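Local coordinates for protein PLP-Dependent L-Arginine Hydroxylase MppP (Streptomyces wadayamensis, PDB 6C9B) that is a pyridoxal phosphate-dependent oxidase acting on L-arginine, with 4-hydroxy-2-ketoarginine and 2-ketoarginine as its products, at residues 60-64 / 259-263; 84-88 / 243-247; 101-106 / 122-128; 179-185 / 209-214; 186-192 / 214-218. One frame throughout, in Å; residues are numbered along the deposited sequence. Where two conformers were deposited one is given.

Overall arrangement
Contacts 1, 2 and 5 are buried, whereas contacts 3 and 4 are partly exposed. Contact 5 lies nearest the middle of the chain, its centre about 7 Å away against 18 to 22 Å for the others. Contacts 4 and 5 share Val214 and follow strands 184-188 and 212-218 from a water-bridged beginning to an ionic, water-rich end near the cofactor. Contact 3 closes another beta-alpha-beta unit at the far edge of the same sheet through leucines and a backbone bond. At the opposite edge, contact 2 sets a tyrosine against strand 84-87; contact 1, a helix pair with a salt bridge, touches it through Glu61 and Ser86.

Contact 1 (60-64 / 259-263); sequences IESEA and LALIR
Two helical segments, 60-64 and 259-263, run side by side in nearly the same direction, their axes 8.2 Å apart at closest approach and crossing at 31°. They converge toward their C-terminal ends: CA atoms are 6.2 Å apart at Ile60 and Ala260 but 4.1 Å at Ala64 and Arg263. The small Ala64 permits this approach, its CB standing 3.3 Å from Leu259 O. Apolar packing fills the seam. Ile60 (m, t) directs CG2 to 3.9 Å from Leu259 CB and 4.1 Å from Ala260 CB; Ala64 CB meets Leu259 CB at 4.2 Å and Ile262 CG2 at 4.3 Å; and Glu61 CB rests 3.7 Å from Leu259 CD1. The ionic part lies along one border, where Arg263 (t, t, p) turns its guanidinium edge to Glu63 (m, t) in a salt bridge and hydrogen bond, NH1 to OE2 2.9 Å. Both charges have second partners, Glu51 for Arg263 and Arg55 for Glu63, while Glu61 reaches Ser86. Such near-parallel packing, tightest at an alanine and edged by a salt bridge, here joins helix 57-71 to the long helix 256-291 of this class I aminotransferase-family fold.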
# COMPACT_ATOMS: atom_id res chain seq x y z
N ILE B 60 6.54 18.39 6.36
CA ILE B 60 7.32 17.66 5.38
C ILE B 60 6.43 17.30 4.19
O ILE B 60 6.82 17.46 3.03
CB ILE B 60 7.94 16.41 6.02
CG1 ILE B 60 8.93 16.82 7.12
CG2 ILE B 60 8.68 15.56 4.97
CD1 ILE B 60 9.43 15.64 7.95
N GLU B 61 5.21 16.85 4.47
CA GLU B 61 4.29 16.51 3.38
C GLU B 61 3.98 17.73 2.52
O GLU B 61 3.99 17.65 1.28
CB GLU B 61 3.00 15.95 3.95
CG GLU B 61 2.05 15.44 2.86
CD GLU B 61 0.72 14.94 3.39
OE1 GLU B 61 0.09 14.12 2.69
OE2 GLU B 61 0.28 15.39 4.47
N SER B 62 3.72 18.88 3.14
CA SER B 62 3.42 20.08 2.36
C SER B 62 4.59 20.46 1.47
O SER B 62 4.39 20.90 0.33
CB SER B 62 3.06 21.23 3.29
OG SER B 62 1.72 21.11 3.75
N GLU B 63 5.82 20.31 1.97
CA GLU B 63 7.00 20.65 1.16
C GLU B 63 7.19 19.65 0.02
O GLU B 63 7.61 20.03 -1.08
CB GLU B 63 8.24 20.69 2.05
CG GLU B 63 8.14 21.73 3.16
CD GLU B 63 9.21 21.60 4.23
OE1 GLU B 63 9.30 22.53 5.05
OE2 GLU B 63 9.96 20.59 4.26
N ALA B 64 6.92 18.37 0.29
CA ALA B 64 7.03 17.35 -0.75
C ALA B 64 6.03 17.61 -1.87
O ALA B 64 6.39 17.60 -3.06
CB ALA B 64 6.81 15.96 -0.17
N LEU B 259 8.28 11.03 2.19
CA LEU B 259 7.92 12.37 1.76
C LEU B 259 9.15 13.27 1.68
O LEU B 259 9.29 14.07 0.75
CB LEU B 259 6.89 12.95 2.73
CG LEU B 259 5.53 12.25 2.72
CD1 LEU B 259 4.73 12.64 3.93
CD2 LEU B 259 4.80 12.57 1.43
N ALA B 260 10.05 13.13 2.65
CA ALA B 260 11.31 13.87 2.59
C ALA B 260 12.10 13.48 1.34
O ALA B 260 12.66 14.34 0.66
CB ALA B 260 12.13 13.63 3.85
N LEU B 261 12.14 12.19 1.03
CA LEU B 261 12.84 11.76 -0.18
C LEU B 261 12.21 12.35 -1.43
O LEU B 261 12.92 12.79 -2.34
CB LEU B 261 12.86 10.23 -0.26
CG LEU B 261 13.90 9.51 0.59
CD1 LEU B 261 13.65 8.02 0.57
CD2 LEU B 261 15.29 9.81 0.03
N ILE B 262 10.87 12.37 -1.50
CA ILE B 262 10.20 12.94 -2.66
C ILE B 262 10.55 14.41 -2.79
O ILE B 262 10.78 14.93 -3.89
CB ILE B 262 8.68 12.74 -2.52
CG1 ILE B 262 8.34 11.27 -2.68
CG2 ILE B 262 7.94 13.61 -3.54
CD1 ILE B 262 6.92 10.93 -2.29
N ARG B 263 10.58 15.11 -1.66
CA ARG B 263 10.96 16.52 -1.67
C ARG B 263 12.36 16.70 -2.25
O ARG B 263 12.59 17.56 -3.10
CB ARG B 263 10.89 17.07 -0.25
CG ARG B 263 11.21 18.56 -0.10
CD ARG B 263 11.36 18.90 1.36
NE ARG B 263 12.56 18.27 1.92
CZ ARG B 263 12.75 18.03 3.21
NH1 ARG B 263 11.84 18.39 4.11
NH2 ARG B 263 13.86 17.44 3.61

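Contact 2 (84-88 / 243-247); sequences VLSCY and VEKIY
A helix start packed against an edge strand of the seven-stranded sheet, with one tyrosine spanning the gap, defines this contact in the large domain of a fold-type I PLP enzyme. Residues 84-87 are extended and 243-247 helical; the short axes pass 10.5 Å apart at an angle of 28°, and the nearest CA atoms, of Leu85 and Tyr247, are 7.8 Å apart. Tyr247, with chi1 t and chi2 near -88°, points toward the strand and covers that distance. Its OH donates a hydrogen bond to Ser86 O at 2.7 Å. Leu85 (m, t) lies over one ring face: its CB is 4.0 Å from the Tyr247 ring centroid, a CH-pi contact, and 3.7 Å from Tyr247 CE2. Cys87 (m) approaches the ring edge, SG 3.7 Å from Tyr247 CE2 and 4.9 Å from the centroid, as a sulfur-aromatic contact. Leu85 CD1 also reaches Glu244 CG at 4.3 Å. Water W1 accepts from Ser86 N at 2.9 Å and donates weakly to Tyr247 OH at 3.4 Å. The Ser86 hydroxyl pairs instead with Glu61 and His65 of helix 57-71. Strand 231-235 hydrogen-bonds antiparallel to strand 84-87 through Leu233, helix 90-101 touches Cys87 and Val243, and Tyr88 just beyond the strand packs on Ser89 of the second subunit.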
# COMPACT_ATOMS: atom_id res chain seq x y z
N VAL B 84 -4.83 16.88 -0.83
CA VAL B 84 -3.96 15.91 -1.48
C VAL B 84 -3.75 14.79 -0.48
O VAL B 84 -3.10 15.01 0.56
CB VAL B 84 -2.61 16.52 -1.89
CG1 VAL B 84 -1.66 15.42 -2.47
CG2 VAL B 84 -2.77 17.65 -2.89
N LEU B 85 -4.25 13.59 -0.78
CA LEU B 85 -4.09 12.45 0.12
C LEU B 85 -2.89 11.64 -0.33
O LEU B 85 -2.89 11.11 -1.45
CB LEU B 85 -5.35 11.59 0.14
CG LEU B 85 -6.62 12.38 0.44
CD1 LEU B 85 -7.84 11.46 0.30
CD2 LEU B 85 -6.55 12.96 1.81
N SER B 86 -1.88 11.51 0.54
CA SER B 86 -0.67 10.76 0.18
C SER B 86 -0.89 9.28 0.51
O SER B 86 -1.20 8.93 1.65
CB SER B 86 0.56 11.29 0.91
OG SER B 86 0.76 12.68 0.68
N CYS B 87 -0.79 8.44 -0.51
CA CYS B 87 -1.04 7.00 -0.42
C CYS B 87 0.26 6.24 -0.63
O CYS B 87 1.21 6.77 -1.22
CB CYS B 87 -2.05 6.54 -1.46
SG CYS B 87 -3.59 7.51 -1.38
N TYR B 88 0.30 4.99 -0.17
CA TYR B 88 1.50 4.17 -0.39
C TYR B 88 1.87 4.03 -1.86
O TYR B 88 3.05 3.86 -2.19
CB TYR B 88 1.30 2.77 0.18
CG TYR B 88 0.96 2.72 1.64
CD1 TYR B 88 1.83 3.23 2.60
CD2 TYR B 88 -0.19 2.12 2.08
CE1 TYR B 88 1.53 3.17 3.96
CE2 TYR B 88 -0.48 2.02 3.43
CZ TYR B 88 0.38 2.55 4.35
OH TYR B 88 0.10 2.50 5.68
N VAL B 243 -13.97 9.27 -0.89
CA VAL B 243 -12.54 8.97 -0.97
C VAL B 243 -11.84 9.26 0.36
O VAL B 243 -10.91 8.56 0.74
CB VAL B 243 -11.87 9.74 -2.13
CG1 VAL B 243 -12.36 9.18 -3.49
CG2 VAL B 243 -12.11 11.26 -2.02
N GLU B 244 -12.25 10.32 1.06
CA GLU B 244 -11.57 10.62 2.32
C GLU B 244 -11.82 9.55 3.38
O GLU B 244 -10.90 9.18 4.14
CB GLU B 244 -12.02 11.99 2.84
CG GLU B 244 -11.47 13.12 2.01
CD GLU B 244 -12.20 14.42 2.27
OE1 GLU B 244 -13.35 14.57 1.79
OE2 GLU B 244 -11.63 15.26 2.98
N LYS B 245 -13.06 9.06 3.48
CA LYS B 245 -13.39 8.03 4.46
C LYS B 245 -12.69 6.72 4.13
O LYS B 245 -12.09 6.10 5.02
CB LYS B 245 -14.91 7.84 4.52
CG LYS B 245 -15.40 6.61 5.28
CD LYS B 245 -14.90 6.50 6.72
CE LYS B 245 -15.72 5.47 7.51
NZ LYS B 245 -14.92 4.59 8.41
N ILE B 246 -12.70 6.31 2.87
CA ILE B 246 -12.09 5.03 2.52
C ILE B 246 -10.57 5.14 2.66
O ILE B 246 -9.93 4.23 3.19
CB ILE B 246 -12.53 4.56 1.14
CG1 ILE B 246 -14.03 4.19 1.21
CG2 ILE B 246 -11.71 3.34 0.68
CD1 ILE B 246 -14.69 3.86 -0.14
N TYR B 247 -10.00 6.28 2.27
CA TYR B 247 -8.57 6.53 2.55
C TYR B 247 -8.27 6.26 4.01
O TYR B 247 -7.34 5.51 4.35
CB TYR B 247 -8.19 7.96 2.18
CG TYR B 247 -6.79 8.36 2.59
CD1 TYR B 247 -6.53 8.88 3.84
CD2 TYR B 247 -5.73 8.22 1.71
CE1 TYR B 247 -5.24 9.25 4.21
CE2 TYR B 247 -4.44 8.58 2.08
CZ TYR B 247 -4.21 9.10 3.33
OH TYR B 247 -2.93 9.46 3.68
O HOH W 1 -1.98 12.64 3.22

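Contact 3 (101-106 / 122-128); sequences LSASVD and LRGNGLD
Leu127 (m, t) is the apolar centre, the tip of its side chain inserted between the turn after helix 90-101 and the end of helix 116-124. Its CD1 lies 3.8 Å from Leu101 CB, and its CD2 4.1 Å from Val105 CG1 and 3.1 Å from Val105 O. Leu101 CD1 adds Leu122 CD2 at 4.0 Å. Farther out, Ser102 CB sits 3.2 Å from Asn125 O, while its hydroxyl bonds to Arg99 O. At the polar edge, Asp128 N donates to Asp106 O at 2.9 Å, nearly straight at 168°, and water W2 donates to Asp106 O (2.7 Å) and Gly126 O (2.9 Å). The helix ends in a Schellman motif: Gly126, at phi 90° and psi 12°, is C-prime, with Gly126 N to Arg123 O and Leu127 N to Leu122 O each 3.0 Å. The chain then extends into Asp128. This pairing of the strand entrances belongs to the beta-alpha-beta crossover of strand 107-112, helix 116-124 and strand 128-133.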
# COMPACT_ATOMS: atom_id res chain seq x y z
N LEU B 101 -15.95 5.07 -6.02
CA LEU B 101 -16.86 5.16 -7.16
C LEU B 101 -18.02 4.18 -7.03
O LEU B 101 -19.15 4.51 -7.40
CB LEU B 101 -16.11 4.89 -8.46
CG LEU B 101 -15.26 6.04 -8.98
CD1 LEU B 101 -14.31 5.52 -10.05
CD2 LEU B 101 -16.15 7.13 -9.57
N SER B 102 -17.75 2.97 -6.54
CA SER B 102 -18.76 1.92 -6.51
C SER B 102 -19.93 2.29 -5.62
O SER B 102 -21.01 1.69 -5.74
CB SER B 102 -18.14 0.58 -6.06
OG SER B 102 -17.97 0.52 -4.65
N ALA B 103 -19.76 3.30 -4.75
CA ALA B 103 -20.86 3.75 -3.90
C ALA B 103 -21.99 4.39 -4.69
O ALA B 103 -23.15 4.35 -4.25
CB ALA B 103 -20.35 4.75 -2.86
N SER B 104 -21.69 5.02 -5.83
CA SER B 104 -22.71 5.79 -6.54
C SER B 104 -22.64 5.68 -8.05
O SER B 104 -23.47 6.29 -8.73
CB SER B 104 -22.59 7.27 -6.16
OG SER B 104 -21.29 7.76 -6.46
N VAL B 105 -21.67 4.95 -8.60
CA VAL B 105 -21.47 4.84 -10.04
C VAL B 105 -21.57 3.37 -10.42
O VAL B 105 -21.04 2.50 -9.72
CB VAL B 105 -20.10 5.42 -10.42
CG1 VAL B 105 -19.77 5.17 -11.88
CG2 VAL B 105 -20.08 6.89 -10.08
N ASP B 106 -22.21 3.10 -11.56
CA ASP B 106 -22.32 1.75 -12.10
C ASP B 106 -21.31 1.48 -13.23
O ASP B 106 -20.82 0.35 -13.34
CB ASP B 106 -23.74 1.51 -12.64
CG ASP B 106 -24.77 1.38 -11.53
OD1 ASP B 106 -24.42 0.81 -10.48
OD2 ASP B 106 -25.91 1.86 -11.73
N LEU B 122 -11.01 -1.46 -10.99
CA LEU B 122 -12.38 -0.98 -11.18
C LEU B 122 -13.34 -2.14 -11.30
O LEU B 122 -14.38 -2.19 -10.63
CB LEU B 122 -12.44 -0.09 -12.43
CG LEU B 122 -11.79 1.27 -12.36
CD1 LEU B 122 -11.59 1.93 -13.73
CD2 LEU B 122 -12.62 2.17 -11.46
N ARG B 123 -13.02 -3.11 -12.16
CA ARG B 123 -13.89 -4.26 -12.29
C ARG B 123 -14.02 -5.01 -10.98
O ARG B 123 -15.11 -5.49 -10.63
CB ARG B 123 -13.36 -5.21 -13.37
CG ARG B 123 -13.57 -4.77 -14.80
CD ARG B 123 -13.31 -5.97 -15.75
NE ARG B 123 -13.79 -5.75 -17.12
CZ ARG B 123 -13.02 -5.75 -18.22
NH1 ARG B 123 -11.71 -5.95 -18.15
NH2 ARG B 123 -13.59 -5.55 -19.40
N GLY B 124 -12.91 -5.14 -10.24
CA GLY B 124 -12.94 -5.86 -8.98
C GLY B 124 -13.83 -5.21 -7.95
O GLY B 124 -14.31 -5.89 -7.04
N ASN B 125 -14.03 -3.91 -8.05
CA ASN B 125 -14.93 -3.20 -7.15
C ASN B 125 -16.33 -3.04 -7.73
O ASN B 125 -17.12 -2.27 -7.19
CB ASN B 125 -14.32 -1.85 -6.81
CG ASN B 125 -13.23 -1.97 -5.77
OD1 ASN B 125 -13.54 -2.12 -4.59
ND2 ASN B 125 -11.99 -1.96 -6.19
N GLY B 126 -16.65 -3.78 -8.78
CA GLY B 126 -18.01 -3.83 -9.29
C GLY B 126 -18.38 -2.81 -10.33
O GLY B 126 -19.58 -2.65 -10.62
N LEU B 127 -17.41 -2.10 -10.91
CA LEU B 127 -17.69 -1.13 -11.95
C LEU B 127 -17.68 -1.80 -13.33
O LEU B 127 -16.76 -2.54 -13.68
CB LEU B 127 -16.68 0.01 -11.87
CG LEU B 127 -16.88 0.73 -10.53
CD1 LEU B 127 -15.70 1.47 -10.02
CD2 LEU B 127 -18.16 1.63 -10.56
N ASP B 128 -18.71 -1.50 -14.13
CA ASP B 128 -18.75 -1.95 -15.51
C ASP B 128 -17.93 -0.98 -16.34
O ASP B 128 -17.99 0.23 -16.13
CB ASP B 128 -20.19 -1.98 -16.01
CG ASP B 128 -20.34 -2.63 -17.39
OD1 ASP B 128 -19.52 -3.51 -17.75
OD2 ASP B 128 -21.29 -2.28 -18.11
O HOH W 2 -21.84 -1.89 -12.22

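Contact 4 (179-185 / 209-214); sequences AEHGTVL and AGCRWV
Two helix exits bend into neighbouring parallel strands, and the backbone polar groups find partners in turn. Ala179 to His181 is helical; a Schellman motif ends it at Gly182 (phi 76°, psi 20°), whose N makes a weak 3.4 Å bond to Ala179 O. Gly210, also with positive phi, leaves the other helix. At the mouth between the strands the gap is bridged by water W3, which donates to Thr183 O at 2.8 Å and accepts from Arg212 N at 2.9 Å. Direct bonding follows: Leu185 N to Arg212 O 2.9 Å, then Val214 N to Leu185 O 3.0 Å. These open the parallel pairing of strands 184-188 and 212-218, the two strands of a beta-alpha-beta crossover through helix 202-209. Leu185 is in register with Trp213, CA atoms 4.7 Å apart, and Trp213 CA makes a CA-H...O contact with Leu185 O at 3.1 Å. Trp213 N is taken by Ser236, and Val184 bonds to Gly151 and Val153. On the sheet face of Val184 and Arg212, the arginine (m, t, p) folds back so that NH1 donates to Gly182 O at 3.1 Å, its guanidinium face covering Val184 CG2, 3.4 Å from Arg212 CZ; its NH2 bonds to Ile239 O. Leu185 and Trp213 occupy the other face. Near the helix, Ala179 CB packs 3.8 Å from Cys211 CB, and Leu185 CB lies 4.2 Å from Cys211 SG.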
# COMPACT_ATOMS: atom_id res chain seq x y z
N ALA B 179 -18.60 18.27 -16.78
CA ALA B 179 -19.37 19.23 -16.00
C ALA B 179 -20.81 19.32 -16.49
O ALA B 179 -21.75 19.43 -15.68
CB ALA B 179 -18.73 20.61 -16.06
N GLU B 180 -20.98 19.41 -17.81
CA GLU B 180 -22.32 19.53 -18.39
C GLU B 180 -23.19 18.33 -18.03
O GLU B 180 -24.41 18.48 -17.83
CB GLU B 180 -22.20 19.70 -19.92
CG GLU B 180 -23.53 19.72 -20.70
CD GLU B 180 -24.34 20.99 -20.46
OE1 GLU B 180 -25.50 21.02 -20.92
OE2 GLU B 180 -23.83 21.95 -19.85
N HIS B 181 -22.59 17.15 -17.89
CA HIS B 181 -23.31 15.91 -17.59
C HIS B 181 -23.26 15.48 -16.12
O HIS B 181 -23.90 14.48 -15.76
CB HIS B 181 -22.77 14.77 -18.46
CG HIS B 181 -23.16 14.88 -19.89
ND1 HIS B 181 -24.25 14.20 -20.41
CD2 HIS B 181 -22.64 15.60 -20.92
CE1 HIS B 181 -24.37 14.50 -21.70
NE2 HIS B 181 -23.42 15.34 -22.03
N GLY B 182 -22.49 16.16 -15.27
CA GLY B 182 -22.38 15.71 -13.89
C GLY B 182 -21.49 14.51 -13.69
O GLY B 182 -21.58 13.85 -12.65
N THR B 183 -20.61 14.22 -14.65
CA THR B 183 -19.73 13.07 -14.65
C THR B 183 -18.43 13.39 -13.90
O THR B 183 -17.94 14.52 -13.96
CB THR B 183 -19.40 12.70 -16.10
OG1 THR B 183 -20.58 12.80 -16.90
CG2 THR B 183 -18.85 11.30 -16.22
N VAL B 184 -17.86 12.39 -13.23
CA VAL B 184 -16.52 12.53 -12.64
C VAL B 184 -15.47 12.37 -13.73
O VAL B 184 -15.50 11.39 -14.48
CB VAL B 184 -16.29 11.49 -11.53
CG1 VAL B 184 -14.88 11.62 -10.99
CG2 VAL B 184 -17.29 11.64 -10.39
N LEU B 185 -14.54 13.31 -13.83
CA LEU B 185 -13.36 13.15 -14.68
C LEU B 185 -12.19 12.74 -13.80
O LEU B 185 -11.82 13.47 -12.88
CB LEU B 185 -13.04 14.44 -15.44
CG LEU B 185 -11.82 14.39 -16.38
CD1 LEU B 185 -11.89 13.24 -17.33
CD2 LEU B 185 -11.76 15.70 -17.14
N ALA B 209 -13.15 24.52 -15.56
CA ALA B 209 -14.31 23.85 -16.15
C ALA B 209 -15.36 23.54 -15.10
O ALA B 209 -16.55 23.49 -15.42
CB ALA B 209 -13.86 22.55 -16.85
N GLY B 210 -14.94 23.33 -13.86
CA GLY B 210 -15.90 23.13 -12.79
C GLY B 210 -16.58 21.79 -12.76
O GLY B 210 -17.69 21.67 -12.23
N CYS B 211 -15.96 20.78 -13.35
CA CYS B 211 -16.46 19.42 -13.21
C CYS B 211 -15.99 18.81 -11.88
O CYS B 211 -15.11 19.34 -11.19
CB CYS B 211 -15.99 18.57 -14.38
SG CYS B 211 -14.16 18.38 -14.46
N ARG B 212 -16.64 17.72 -11.51
CA ARG B 212 -16.12 16.87 -10.44
C ARG B 212 -14.91 16.16 -10.99
O ARG B 212 -14.96 15.64 -12.10
CB ARG B 212 -17.16 15.85 -10.01
CG ARG B 212 -18.47 16.47 -9.53
CD ARG B 212 -19.60 15.44 -9.62
NE ARG B 212 -19.41 14.34 -8.68
CZ ARG B 212 -19.95 13.13 -8.83
NH1 ARG B 212 -20.70 12.85 -9.88
NH2 ARG B 212 -19.72 12.18 -7.94
N TRP B 213 -13.82 16.13 -10.22
CA TRP B 213 -12.60 15.54 -10.74
C TRP B 213 -11.75 14.90 -9.65
O TRP B 213 -11.82 15.25 -8.48
CB TRP B 213 -11.74 16.57 -11.52
CG TRP B 213 -11.36 17.81 -10.75
CD1 TRP B 213 -12.00 19.03 -10.81
CD2 TRP B 213 -10.27 17.98 -9.82
NE1 TRP B 213 -11.39 19.92 -9.98
CE2 TRP B 213 -10.33 19.31 -9.35
CE3 TRP B 213 -9.27 17.13 -9.32
CZ2 TRP B 213 -9.42 19.83 -8.42
CZ3 TRP B 213 -8.37 17.64 -8.38
CH2 TRP B 213 -8.45 18.98 -7.95
N VAL B 214 -10.93 13.96 -10.10
CA VAL B 214 -9.93 13.32 -9.27
C VAL B 214 -8.70 13.16 -10.13
O VAL B 214 -8.81 12.80 -11.30
CB VAL B 214 -10.40 11.93 -8.77
CG1 VAL B 214 -9.24 11.19 -8.07
CG2 VAL B 214 -11.54 12.08 -7.83
O HOH W 3 -18.91 17.00 -13.16

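Contact 5 (186-192 / 214-218); sequences ALDTSFR and VVIED
Leu187, Glu217 and Asp218 contribute much of the buried surface. Segments 186-188 and 214-218 are parallel strands, axes 4.7 Å apart at 10°, in register from Ala186 opposite Val214 to Asp188 opposite Ile216. Leu187 uses both backbone polar atoms: its N donates to Val214 O at 2.9 Å and its O accepts from Ile216 N at 2.8 Å. Its side chain (m, t) shares a face with Val215, Leu187 CD1 to Val215 CG2 4.2 Å. Thr189 N to Ile216 O, 3.0 Å, continues the pairing. Glu217 (m, m) curls back to a bidentate salt bridge with Arg192 (t, t, m): Arg192 NE to Glu217 OE2 3.0 Å and Arg192 NH1 to Glu217 OE1 2.8 Å. Tyr203 also bonds to Glu217. Asp218 (t) accepts from Ser190, OG to OD2 2.9 Å, while its other oxygen meets Gly220 N. Water W6 donates to Ser190 O (2.8 Å) and Asp218 O (2.7 Å), and W4 to Asp188 OD1 (2.6 Å) and Ile216 O (2.9 Å). An Asx turn, Ser190 N to Asp188 OD1 3.1 Å, overlaps a type I turn from Thr189 to Arg192. Asp188 OD2 lies close to N1 of the cofactor on Lys221, the aspartate position familiar in fold-type I PLP enzymes. Helix 202-209 packs on Leu187 and Val215, helix 90-101 on Ile216, and strands 152-156 and 231-235 flank the pair in the sheet.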
# COMPACT_ATOMS: atom_id res chain seq x y z
N ALA B 186 -11.61 11.57 -14.07
CA ALA B 186 -10.51 11.03 -13.29
C ALA B 186 -9.30 10.90 -14.19
O ALA B 186 -9.42 10.39 -15.31
CB ALA B 186 -10.84 9.67 -12.70
N LEU B 187 -8.14 11.33 -13.70
CA LEU B 187 -6.91 11.26 -14.46
C LEU B 187 -5.87 10.49 -13.67
O LEU B 187 -5.75 10.67 -12.46
CB LEU B 187 -6.33 12.65 -14.75
CG LEU B 187 -7.23 13.67 -15.43
CD1 LEU B 187 -6.42 14.93 -15.62
CD2 LEU B 187 -7.73 13.11 -16.73
N ASP B 188 -5.12 9.63 -14.37
CA ASP B 188 -3.95 8.95 -13.81
C ASP B 188 -2.73 9.52 -14.54
O ASP B 188 -2.57 9.31 -15.75
CB ASP B 188 -4.05 7.44 -13.99
CG ASP B 188 -2.80 6.70 -13.53
OD1 ASP B 188 -1.69 7.30 -13.50
OD2 ASP B 188 -2.92 5.50 -13.23
N THR B 189 -1.88 10.23 -13.80
CA THR B 189 -0.79 11.01 -14.40
C THR B 189 0.59 10.52 -13.96
O THR B 189 1.54 11.30 -13.86
CB THR B 189 -0.98 12.49 -14.07
OG1 THR B 189 -1.06 12.67 -12.65
CG2 THR B 189 -2.30 13.00 -14.68
N SER B 190 0.72 9.21 -13.74
CA SER B 190 1.99 8.61 -13.33
C SER B 190 3.15 9.02 -14.23
O SER B 190 4.28 9.21 -13.74
CB SER B 190 1.84 7.09 -13.35
OG SER B 190 3.08 6.47 -13.02
N PHE B 191 2.93 9.08 -15.54
CA PHE B 191 4.00 9.34 -16.48
C PHE B 191 4.21 10.84 -16.73
O PHE B 191 4.98 11.21 -17.61
CB PHE B 191 3.72 8.64 -17.82
CG PHE B 191 4.06 7.16 -17.86
CD1 PHE B 191 4.59 6.48 -16.78
CD2 PHE B 191 3.87 6.46 -19.06
CE1 PHE B 191 4.91 5.12 -16.88
CE2 PHE B 191 4.18 5.12 -19.16
CZ PHE B 191 4.72 4.45 -18.06
N ARG B 192 3.53 11.70 -15.96
CA ARG B 192 3.59 13.14 -16.20
C ARG B 192 5.02 13.64 -16.35
O ARG B 192 5.32 14.41 -17.27
CB ARG B 192 2.91 13.89 -15.05
CG ARG B 192 2.82 15.40 -15.32
CD ARG B 192 2.42 16.18 -14.09
NE ARG B 192 1.04 15.95 -13.63
CZ ARG B 192 -0.05 16.44 -14.20
NH1 ARG B 192 -1.22 16.23 -13.63
NH2 ARG B 192 0.01 17.11 -15.36
N VAL B 214 -10.93 13.96 -10.10
CA VAL B 214 -9.93 13.32 -9.27
C VAL B 214 -8.70 13.16 -10.13
O VAL B 214 -8.81 12.80 -11.30
CB VAL B 214 -10.40 11.93 -8.77
CG1 VAL B 214 -9.24 11.19 -8.07
CG2 VAL B 214 -11.54 12.08 -7.83
N VAL B 215 -7.52 13.41 -9.57
CA VAL B 215 -6.27 13.15 -10.25
C VAL B 215 -5.42 12.30 -9.33
O VAL B 215 -5.32 12.60 -8.14
CB VAL B 215 -5.49 14.44 -10.61
CG1 VAL B 215 -4.19 14.08 -11.35
CG2 VAL B 215 -6.36 15.38 -11.44
N ILE B 216 -4.84 11.24 -9.87
CA ILE B 216 -3.90 10.42 -9.12
C ILE B 216 -2.53 10.68 -9.69
O ILE B 216 -2.19 10.20 -10.78
CB ILE B 216 -4.24 8.93 -9.16
CG1 ILE B 216 -5.63 8.69 -8.57
CG2 ILE B 216 -3.22 8.17 -8.34
CD1 ILE B 216 -6.13 7.23 -8.67
N GLU B 217 -1.73 11.44 -8.97
CA GLU B 217 -0.34 11.60 -9.32
C GLU B 217 0.45 10.44 -8.74
O GLU B 217 0.01 9.74 -7.82
CB GLU B 217 0.21 12.92 -8.79
CG GLU B 217 -0.59 14.17 -9.12
CD GLU B 217 -0.27 14.80 -10.48
OE1 GLU B 217 -0.96 15.78 -10.83
OE2 GLU B 217 0.65 14.33 -11.18
N ASP B 218 1.64 10.22 -9.28
CA ASP B 218 2.48 9.12 -8.81
C ASP B 218 3.91 9.60 -8.89
O ASP B 218 4.31 10.10 -9.94
CB ASP B 218 2.27 7.87 -9.68
CG ASP B 218 3.23 6.71 -9.35
OD1 ASP B 218 3.71 6.62 -8.21
OD2 ASP B 218 3.48 5.85 -10.24
O HOH W 4 -0.86 7.59 -11.04
O HOH W 5 2.33 12.30 -11.34
O HOH W 6 5.93 8.62 -11.55